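Invasion-associated protein (Mycobacterium tuberculosis, PDB 4LJ1) is a non-catalytic NlpC/p60 domain protein of the cell envelope that probably binds peptidoglycan. Local coordinates at residues V44-A48 with S49-Q53; Y54-G58 with A59-L63; V119-N122 with G123-P126. All coordinates share one frame; numbering follows the deposited sequence.

Contact 1. Residues V44-A48 with S49-Q53; sequences VGFDA and SGLIQ
Phe46 and Asp47 meet the first turn of helix 48-57 from different directions, one through an aromatic face and the other through a carboxylate oxygen. The sequence Asp-Ala-Ser-Gly at this helix start corresponds to the Asp-Cys-Ser-Gly motif of NlpC/P60 peptidases; Ala48 thus stands where active relatives carry their catalytic cysteine, in keeping with a non-catalytic domain. The Phe46 ring lies beside the turn with Leu51 CD1 above its middle, a CH-pi contact 4.2 Å from the ring centroid and 12° off the normal. Phe46 CD1 comes to 3.4 Å of Leu51 N, beside the backbone at Gly50, which carries no side chain there. With CG anti to the backbone N, Leu51 can bring CD1 over the ring, and strands 106-110 and 114-118 supply further neighbours for that side chain. Asp47 is the N-cap. Its CG sits between the backbone N and the carbonyl carbon (chi1 67°), which folds the carboxylate over the helix start so that OD1 accepts from Gly50 N at 2.9 Å, met nearly along the C-O axis. The same OD1 forms a salt bridge with Arg65, and the helix N terminus together with that guanidinium would tend to stabilise its negative charge. In the conformer given here, Ser49 OG is hydrogen-bonded to the backbone carbonyl of Arg65. The Ala48 methyl turns out of the turn and packs on Ser97 and Val98 of strand 97-103. The carbonyls of both Asp47 and Ala48 open the helical bonding: Leu51 N donates to Asp47 O at 3.0 Å, and Ile52 N reaches Ala48 O at 3.1 Å, tilted 18° from the carbonyl plane.

Contact 2. Residues Y54-G58 with A59-L63; sequences YAYAG and AGLKL
Tyr56 carries the close-packed side of this turn, facing Ala59, Leu61 and Leu63 as the chain leaves helix 48-57. The Ala59 methyl comes to the ring's edge near its plane, 4.2 Å from Tyr56 CD1, while Leu61 lies alongside the tyrosine, pointing the same way, with CD1 at 4.2 Å from Tyr56 CD1. Leu63, in the conformer given here, slants across the base of the side chain, both methyls meeting Tyr56 CB (CD1 at 3.8 Å). Beyond these, Tyr56 OH bonds to Gly85 O, and Val11 of helix 5-16 adds to the hydrophobic surroundings. In the backbone, Tyr56 O accepts from Ala59 N at 3.0 Å, the donor standing above the carbonyl plane. A weak bond from Leu61 N to the same Tyr56 O, 3.4 Å, pairs with Gly60 N to Ala57 O, 2.9 Å, as the 6→1 and 5→2 bonds of a Schellman motif, in which Gly60, at C', has the positive phi (76°) that reverses the chain; Ala57 to Gly60 within it form a type I turn. On the solvent side the contact thins out: Gly60 is exposed, and Lys62, also exposed, points away from the helix end.

Contact 3. Residues V119-N122 with G123-P126; sequences VRTN and GMTP
Met124 returns over the residues that precede it, its side chain meeting Val119 and the backbone of Arg120 and Thr121. The apolar part is small: Met124 SD lies 4.2 Å from Val119 CG1, the two side chains crossing at a slant. With CG anti to the backbone N (chi1 -174°), the methionine first runs straight, then bends at its last torsion. Ile88 of strand 87-90 also touches both side chains. Backbone carbonyls make the closer approaches to the methionine, Thr121 O standing 3.3 Å from Met124 CB and Arg120 O 3.8 Å from the same atom. A single hydrogen bond spans the turn, Met124 N to Thr121 O at 3.0 Å, straight at the hydrogen (166°) but with the donor well above the carbonyl plane. Arg120, in the conformer given, forms a salt bridge to Glu109 through NH2; its carbonyl accepts from Tyr90 OH. Asn122 and Gly123 occupy the exposed corner, the Asn122 CB pointing away from the residues that follow, and the glycine takes a positive phi of 80°. This is a type II beta turn, with glycine at its third position, in the surface loop joining strands 114-118 and 128-130.

Overall arrangement
Past the short strand 44-45, contact 1 turns the chain into helix 48-57, and contact 2 takes it out again toward helix 67-73. The two follow in series, neither nesting nor crossing, yet they touch: Gln53 NE2 lies 2.9 Å from Leu63 O, a probable hydrogen bond, and Phe46 packs on Tyr54. The start of the helix packs on strands 97-103, 106-110 and 114-118, its end on helix 5-16. Contact 3 comes much later, closing a tight turn in the loop after strand 114-118. Its centre is about 20 Å from that of contact 1 and about 24 Å from that of contact 2, which lies across the chain's centre.

Contact 1. Residues V44-A48 with S49-Q53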
loop_
_atom_site.group_PDB
_atom_site.type_symbol
_atom_site.label_atom_id
_atom_site.label_comp_id
_atom_site.label_asym_id
_atom_site.label_seq_id
_atom_site.Cartn_x
_atom_site.Cartn_y
_atom_site.Cartn_z
ATOM N N VAL A 44 -11.908 11.057 -10.102
ATOM C CA VAL A 44 -11.732 9.614 -10.175
ATOM C C VAL A 44 -10.273 9.298 -9.836
ATOM O O VAL A 44 -9.363 9.638 -10.581
ATOM C CB VAL A 44 -12.118 9.063 -11.573
ATOM C CG1 VAL A 44 -11.928 7.553 -11.618
ATOM C CG2 VAL A 44 -13.546 9.443 -11.952
ATOM N N GLY A 45 -10.043 8.616 -8.725
ATOM C CA GLY A 45 -8.698 8.362 -8.304
ATOM C C GLY A 45 -8.610 7.401 -7.135
ATOM O O GLY A 45 -9.494 6.581 -6.868
ATOM N N PHE A 46 -7.470 7.513 -6.433
ATOM C CA PHE A 46 -7.159 6.664 -5.261
ATOM C C PHE A 46 -6.685 7.507 -4.091
ATOM O O PHE A 46 -6.002 8.500 -4.292
ATOM C CB PHE A 46 -5.982 5.723 -5.571
ATOM C CG PHE A 46 -6.319 4.532 -6.453
ATOM C CD1 PHE A 46 -7.039 3.454 -5.943
ATOM C CD2 PHE A 46 -5.843 4.464 -7.741
ATOM C CE1 PHE A 46 -7.297 2.352 -6.723
ATOM C CE2 PHE A 46 -6.109 3.350 -8.512
ATOM C CZ PHE A 46 -6.822 2.295 -7.993
ATOM N N ASP A 47 -6.995 7.022 -2.889
ATOM C CA ASP A 47 -6.159 7.348 -1.747
ATOM C C ASP A 47 -5.210 6.168 -1.486
ATOM O O ASP A 47 -5.235 5.156 -2.191
ATOM C CB ASP A 47 -6.955 7.781 -0.522
ATOM C CG ASP A 47 -7.801 6.702 0.095
ATOM O OD1 ASP A 47 -7.800 5.543 -0.365
ATOM O OD2 ASP A 47 -8.537 7.038 1.048
ATOM N N ALA A 48 -4.315 6.305 -0.509
ATOM C CA ALA A 48 -3.271 5.288 -0.298
ATOM C C ALA A 48 -3.894 3.920 -0.028
ATOM O O ALA A 48 -3.504 2.902 -0.597
ATOM C CB ALA A 48 -2.357 5.687 0.853
ATOM N N SER A 49 -4.897 3.888 0.845
ATOM C CA SER A 49 -5.599 2.661 1.209
ATOM C C SER A 49 -6.279 2.008 0.015
ATOM O O SER A 49 -6.261 0.786 -0.169
ATOM C CB SER A 49 -6.620 2.963 2.316
ATOM O OG SER A 49 -5.875 3.095 3.520
ATOM N N GLY A 50 -6.924 2.831 -0.794
ATOM C CA GLY A 50 -7.629 2.345 -1.955
ATOM C C GLY A 50 -6.677 1.676 -2.931
ATOM O O GLY A 50 -6.998 0.636 -3.512
ATOM N N LEU A 51 -5.504 2.275 -3.141
ATOM C CA LEU A 51 -4.530 1.704 -4.065
ATOM C C LEU A 51 -4.061 0.340 -3.559
ATOM O O LEU A 51 -3.948 -0.615 -4.343
ATOM C CB LEU A 51 -3.340 2.644 -4.228
ATOM C CG LEU A 51 -2.204 2.105 -5.098
ATOM C CD1 LEU A 51 -2.640 1.931 -6.569
ATOM C CD2 LEU A 51 -0.994 3.037 -5.016
ATOM N N ILE A 52 -3.738 0.255 -2.278
ATOM C CA ILE A 52 -3.267 -1.012 -1.699
ATOM C C ILE A 52 -4.345 -2.082 -1.780
ATOM O O ILE A 52 -4.061 -3.234 -2.111
ATOM C CB ILE A 52 -2.785 -0.803 -0.232
ATOM C CG1 ILE A 52 -1.552 0.052 -0.150
ATOM C CG2 ILE A 52 -2.585 -2.111 0.484
ATOM C CD1 ILE A 52 -0.467 -0.336 -1.075
ATOM N N GLN A 53 -5.588 -1.713 -1.501
ATOM C CA GLN A 53 -6.696 -2.685 -1.656
ATOM C C GLN A 53 -6.800 -3.187 -3.089
ATOM O O GLN A 53 -6.953 -4.379 -3.318
ATOM C CB GLN A 53 -8.036 -2.084 -1.247
ATOM C CG GLN A 53 -8.246 -1.883 0.239
ATOM C CD GLN A 53 -9.660 -1.426 0.549
ATOM O OE1 GLN A 53 -10.289 -0.743 -0.260
ATOM N NE2 GLN A 53 -10.193 -1.827 1.706
#

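Contact 2. Residues Y54-G58 with A59-L63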
loop_
_atom_site.group_PDB
_atom_site.type_symbol
_atom_site.label_atom_id
_atom_site.label_comp_id
_atom_site.label_asym_id
_atom_site.label_seq_id
_atom_site.Cartn_x
_atom_site.Cartn_y
_atom_site.Cartn_z
ATOM N N TYR A 54 -6.710 -2.270 -4.042
ATOM C CA TYR A 54 -6.782 -2.667 -5.444
ATOM C C TYR A 54 -5.665 -3.650 -5.785
ATOM O O TYR A 54 -5.880 -4.702 -6.398
ATOM C CB TYR A 54 -6.691 -1.430 -6.356
ATOM C CG TYR A 54 -6.697 -1.796 -7.826
ATOM C CD1 TYR A 54 -7.840 -2.312 -8.421
ATOM C CD2 TYR A 54 -5.525 -1.719 -8.601
ATOM C CE1 TYR A 54 -7.836 -2.703 -9.749
ATOM C CE2 TYR A 54 -5.507 -2.125 -9.932
ATOM C CZ TYR A 54 -6.675 -2.603 -10.500
ATOM O OH TYR A 54 -6.687 -3.016 -11.820
ATOM N N ALA A 55 -4.440 -3.313 -5.398
ATOM C CA ALA A 55 -3.299 -4.149 -5.737
ATOM C C ALA A 55 -3.468 -5.547 -5.145
ATOM O O ALA A 55 -3.340 -6.559 -5.863
ATOM C CB ALA A 55 -1.983 -3.499 -5.286
ATOM N N TYR A 56 -3.746 -5.621 -3.851
ATOM C CA TYR A 56 -3.790 -6.911 -3.155
ATOM C C TYR A 56 -5.019 -7.750 -3.492
ATOM O O TYR A 56 -5.001 -8.959 -3.247
ATOM C CB TYR A 56 -3.551 -6.765 -1.629
ATOM C CG TYR A 56 -2.099 -7.064 -1.304
ATOM C CD1 TYR A 56 -1.637 -8.381 -1.406
ATOM C CD2 TYR A 56 -1.169 -6.072 -0.970
ATOM C CE1 TYR A 56 -0.306 -8.693 -1.192
ATOM C CE2 TYR A 56 0.181 -6.389 -0.754
ATOM C CZ TYR A 56 0.596 -7.700 -0.859
ATOM O OH TYR A 56 1.926 -8.031 -0.660
ATOM N N ALA A 57 -6.071 -7.173 -4.088
ATOM C CA ALA A 57 -7.165 -7.981 -4.611
ATOM C C ALA A 57 -6.629 -8.934 -5.687
ATOM O O ALA A 57 -7.238 -9.976 -5.922
ATOM C CB ALA A 57 -8.271 -7.091 -5.141
ATOM N N GLY A 58 -5.492 -8.634 -6.304
ATOM C CA GLY A 58 -4.858 -9.565 -7.260
ATOM C C GLY A 58 -4.443 -10.895 -6.664
ATOM O O GLY A 58 -4.300 -11.893 -7.383
ATOM N N ALA A 59 -4.257 -10.918 -5.352
ATOM C CA ALA A 59 -3.931 -12.111 -4.583
ATOM C C ALA A 59 -5.176 -12.766 -3.967
ATOM O O ALA A 59 -5.068 -13.705 -3.193
ATOM C CB ALA A 59 -2.917 -11.762 -3.497
ATOM N N GLY A 60 -6.357 -12.267 -4.328
ATOM C CA GLY A 60 -7.606 -12.789 -3.790
ATOM C C GLY A 60 -7.878 -12.324 -2.375
ATOM O O GLY A 60 -8.698 -12.897 -1.683
ATOM N N LEU A 61 -7.195 -11.263 -1.946
ATOM C CA LEU A 61 -7.261 -10.777 -0.582
ATOM C C LEU A 61 -8.057 -9.486 -0.517
ATOM O O LEU A 61 -8.018 -8.668 -1.417
ATOM C CB LEU A 61 -5.846 -10.561 -0.023
ATOM C CG LEU A 61 -4.981 -11.806 0.130
ATOM C CD1 LEU A 61 -3.638 -11.381 0.695
ATOM C CD2 LEU A 61 -5.645 -12.865 1.001
ATOM N N LYS A 62 -8.806 -9.328 0.548
ATOM C CA LYS A 62 -9.565 -8.129 0.789
ATOM C C LYS A 62 -9.090 -7.462 2.060
ATOM O O LYS A 62 -9.578 -7.778 3.141
ATOM C CB LYS A 62 -11.038 -8.489 0.914
ATOM C CG LYS A 62 -11.940 -7.296 1.012
ATOM C CD LYS A 62 -13.331 -7.812 1.267
ATOM C CE LYS A 62 -14.357 -6.722 1.262
ATOM N NZ LYS A 62 -15.580 -7.399 1.741
ATOM N N LEU A 63 -8.183 -6.503 1.932
ATOM C CA LEU A 63 -7.587 -5.862 3.098
ATOM C C LEU A 63 -8.547 -4.872 3.750
ATOM O O LEU A 63 -9.394 -4.296 3.074
ATOM C CB LEU A 63 -6.317 -5.108 2.680
ATOM C CG LEU A 63 -5.028 -5.913 2.502
ATOM C CD1 LEU A 63 -5.248 -7.217 1.764
ATOM C CD2 LEU A 63 -3.941 -5.098 1.814
#

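Contact 3. Residues V119-N122 with G123-P126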
loop_
_atom_site.group_PDB
_atom_site.type_symbol
_atom_site.label_atom_id
_atom_site.label_comp_id
_atom_site.label_asym_id
_atom_site.label_seq_id
_atom_site.Cartn_x
_atom_site.Cartn_y
_atom_site.Cartn_z
ATOM N N VAL A 119 11.912 5.018 -0.994
ATOM C CA VAL A 119 11.394 4.917 0.354
ATOM C C VAL A 119 11.928 6.073 1.209
ATOM O O VAL A 119 13.127 6.424 1.111
ATOM C CB VAL A 119 11.789 3.582 0.994
ATOM C CG1 VAL A 119 11.377 3.531 2.460
ATOM C CG2 VAL A 119 11.212 2.416 0.207
ATOM N N ARG A 120 11.064 6.671 2.024
ATOM C CA ARG A 120 11.448 7.745 2.936
ATOM C C ARG A 120 11.330 7.206 4.363
ATOM O O ARG A 120 10.307 6.640 4.744
ATOM C CB ARG A 120 10.487 8.936 2.835
ATOM C CG ARG A 120 10.367 9.685 1.503
ATOM C CD ARG A 120 9.105 10.595 1.523
ATOM N NE ARG A 120 7.972 10.146 0.691
ATOM C CZ ARG A 120 6.750 9.837 1.113
ATOM N NH1 ARG A 120 6.431 9.879 2.398
ATOM N NH2 ARG A 120 5.847 9.469 0.247
ATOM N N THR A 121 12.350 7.374 5.182
ATOM C CA THR A 121 12.222 6.879 6.552
ATOM C C THR A 121 11.624 7.940 7.488
ATOM O O THR A 121 11.213 7.595 8.574
ATOM C CB THR A 121 13.544 6.401 7.147
ATOM O OG1 THR A 121 14.465 7.469 7.000
ATOM C CG2 THR A 121 14.047 5.152 6.442
ATOM N N ASN A 122 11.502 9.192 7.041
ATOM C CA ASN A 122 10.866 10.213 7.874
ATOM C C ASN A 122 9.415 9.860 8.159
ATOM O O ASN A 122 8.604 9.794 7.237
ATOM C CB ASN A 122 10.916 11.603 7.250
ATOM C CG ASN A 122 10.288 12.656 8.147
ATOM O OD1 ASN A 122 10.718 12.823 9.277
ATOM N ND2 ASN A 122 9.279 13.375 7.647
ATOM N N GLY A 123 9.103 9.634 9.438
ATOM C CA GLY A 123 7.767 9.298 9.864
ATOM C C GLY A 123 7.395 7.838 9.657
ATOM O O GLY A 123 6.268 7.445 9.974
ATOM N N MET A 124 8.314 7.020 9.134
ATOM C CA MET A 124 8.016 5.637 8.824
ATOM C C MET A 124 7.805 4.839 10.099
ATOM O O MET A 124 8.560 4.975 11.083
ATOM C CB MET A 124 9.146 5.053 7.974
ATOM C CG MET A 124 8.879 3.651 7.460
ATOM S SD MET A 124 10.220 3.051 6.436
ATOM C CE MET A 124 10.216 1.330 6.924
ATOM N N THR A 125 6.791 4.000 10.093
ATOM C CA THR A 125 6.488 3.120 11.186
ATOM C C THR A 125 7.607 2.061 11.270
ATOM O O THR A 125 8.151 1.677 10.240
ATOM C CB THR A 125 5.091 2.519 10.911
ATOM O OG1 THR A 125 4.145 3.534 10.494
ATOM C CG2 THR A 125 4.555 1.792 12.095
ATOM N N PRO A 126 8.000 1.601 12.478
ATOM C CA PRO A 126 9.200 0.751 12.597
ATOM C C PRO A 126 9.175 -0.634 11.954
ATOM O O PRO A 126 10.223 -1.256 11.830
ATOM C CB PRO A 126 9.395 0.603 14.110
ATOM C CG PRO A 126 8.351 1.387 14.769
ATOM C CD PRO A 126 7.568 2.153 13.772
#